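Local coordinates for restriction endonuclease EcoP15I, modification subunit (Escherichia coli, PDB 4ZCF) that methylates the second adenine of the 5'-CAGCAG-3' site on one DNA strand as a homodimer and joins the restriction subunit to cleave DNA, at the interface of chains A and B. Coordinates in Å, arbitrary orientation; residue numbers count along the deposited sequence, not the author numbering. Chains: chain A, Restriction endonuclease EcoP15I, modification subunit; chain B, Restriction endonuclease EcoP15I, restriction subunit.

The interface of chains A and B. Residues chain A 68, 149-151; chain B 36-37, 40, 176.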
ATOM      1  N   LEU A  68       4.715   2.307 -20.410  1.00 39.56           N
ATOM      2  CA  LEU A  68       4.089   2.229 -21.729  1.00 39.53           C
ATOM      3  C   LEU A  68       3.201   0.977 -21.810  1.00 43.46           C
ATOM      4  O   LEU A  68       2.003   1.091 -22.091  1.00 41.96           O
ATOM      5  CB  LEU A  68       5.191   2.181 -22.808  1.00 39.57           C
ATOM      6  CG  LEU A  68       4.733   2.035 -24.258  1.00 43.96           C
ATOM      7  CD1 LEU A  68       3.773   3.176 -24.676  1.00 43.99           C
ATOM      8  CD2 LEU A  68       5.909   1.962 -25.162  1.00 44.95           C
ATOM      9  N   LEU A 149       6.633   6.573 -28.857  1.00 66.74           N
ATOM     10  CA  LEU A 149       5.584   6.191 -27.891  1.00 65.46           C
ATOM     11  C   LEU A 149       5.979   6.443 -26.415  1.00 68.28           C
ATOM     12  O   LEU A 149       5.198   7.048 -25.680  1.00 67.34           O
ATOM     13  CB  LEU A 149       5.172   4.711 -28.070  1.00 65.05           C
ATOM     14  CG  LEU A 149       4.739   4.237 -29.458  1.00 68.54           C
ATOM     15  CD1 LEU A 149       4.827   2.738 -29.553  1.00 68.45           C
ATOM     16  CD2 LEU A 149       3.341   4.688 -29.789  1.00 69.67           C
ATOM     17  N   ALA A 150       7.176   5.979 -25.988  1.00 64.20           N
ATOM     18  CA  ALA A 150       7.665   6.161 -24.615  1.00 64.33           C
ATOM     19  C   ALA A 150       8.006   7.611 -24.264  1.00 69.50           C
ATOM     20  O   ALA A 150       7.924   7.986 -23.089  1.00 68.67           O
ATOM     21  CB  ALA A 150       8.867   5.269 -24.349  1.00 65.03           C
ATOM     22  N   GLY A 151       8.386   8.399 -25.276  1.00 66.85           N
ATOM     23  CA  GLY A 151       8.777   9.792 -25.101  1.00 66.61           C
ATOM     24  C   GLY A 151      10.157   9.921 -24.491  1.00 71.11           C
ATOM     25  O   GLY A 151      10.354  10.670 -23.526  1.00 70.48           O
TER
ATOM     26  N   VAL B  36       9.642  16.137 -24.763  1.00 65.98           N
ATOM     27  CA  VAL B  36       9.021  14.836 -25.078  1.00 65.82           C
ATOM     28  C   VAL B  36       8.559  14.100 -23.812  1.00 68.47           C
ATOM     29  O   VAL B  36       7.543  13.400 -23.847  1.00 68.31           O
ATOM     30  CB  VAL B  36       9.920  13.937 -25.972  1.00 69.89           C
ATOM     31  CG1 VAL B  36       9.073  12.970 -26.794  1.00 69.99           C
ATOM     32  CG2 VAL B  36      10.798  14.772 -26.898  1.00 69.76           C
ATOM     33  N   ALA B  37       9.305  14.270 -22.701  1.00 63.63           N
ATOM     34  CA  ALA B  37       8.990  13.666 -21.408  1.00 63.02           C
ATOM     35  C   ALA B  37       7.776  14.361 -20.778  1.00 66.75           C
ATOM     36  O   ALA B  37       6.809  13.675 -20.439  1.00 67.79           O
ATOM     37  CB  ALA B  37      10.194  13.741 -20.478  1.00 63.52           C
ATOM     38  N   LEU B  40       3.943  13.995 -22.232  1.00 50.66           N
ATOM     39  CA  LEU B  40       3.220  12.798 -21.822  1.00 50.61           C
ATOM     40  C   LEU B  40       2.528  12.962 -20.452  1.00 53.04           C
ATOM     41  O   LEU B  40       1.516  12.312 -20.197  1.00 51.98           O
ATOM     42  CB  LEU B  40       4.185  11.599 -21.811  1.00 50.82           C
ATOM     43  CG  LEU B  40       4.107  10.658 -23.012  1.00 55.37           C
ATOM     44  CD1 LEU B  40       5.465  10.167 -23.411  1.00 54.87           C
ATOM     45  CD2 LEU B  40       3.236   9.479 -22.718  1.00 59.56           C
ATOM     46  N   PHE B 176      -0.532   8.991 -23.011  1.00 60.80           N
ATOM     47  CA  PHE B 176      -0.540   7.975 -24.078  1.00 82.84           C
ATOM     48  C   PHE B 176      -1.928   7.396 -24.350  1.00 96.65           C
ATOM     49  O   PHE B 176      -2.312   7.231 -25.504  1.00 58.43           O
ATOM     50  CB  PHE B 176       0.452   6.835 -23.761  1.00 84.60           C
ATOM     51  CG  PHE B 176       0.458   5.715 -24.777  1.00 86.03           C
ATOM     52  CD1 PHE B 176       1.294   5.766 -25.886  1.00 88.85           C
ATOM     53  CD2 PHE B 176      -0.387   4.616 -24.635  1.00 88.12           C
ATOM     54  CE1 PHE B 176       1.277   4.744 -26.840  1.00 89.79           C
ATOM     55  CE2 PHE B 176      -0.411   3.602 -25.596  1.00 90.72           C
ATOM     56  CZ  PHE B 176       0.425   3.670 -26.689  1.00 88.80           C
TER
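The modification and restriction subunits meet here through nonpolar packing, with no polar bond between the residues at hand. One tight part centres on the ring of B:Phe176. A:Leu68, its CG anti to the backbone N (chi1 177°), lays methyl CD1 over one face of that ring, 3.8 Å from the centroid and displaced from the ring centre toward its CE1 side, in a CH-pi contact. A:Leu149 comes from another direction: with CG anti to its own carbonyl carbon (chi1 -54°), it brings CD2 to the ring edge, in plane, 3.6 Å from CE1 of B:Phe176. The aromatic group is thus met on a face and at its rim by two leucines that both cross it obliquely. An alanine in place of B:Phe176 would remove the ring and would probably cost A:Leu68 its CH-pi contact and A:Leu149 its edge contact, loosening this end of the patch.

A second close-packed part surrounds A:Gly151. Branch CD1 of B:Leu40 reaches its CA at 3.7 Å and also lies against the backbone carbonyl of A:Ala150. The absence of a side chain at A:Gly151 probably allows helix 36-41 of chain B to come this near. The margin is looser: B:Val36 still touches CA of A:Gly151 through CG1 at 3.6 Å, but B:Ala37 stays more distant. The site joins that helix and the loop residue B:Phe176, which follows helix 165-172, to helix 63-71 and the C-terminal end of helix 143-150 in chain A.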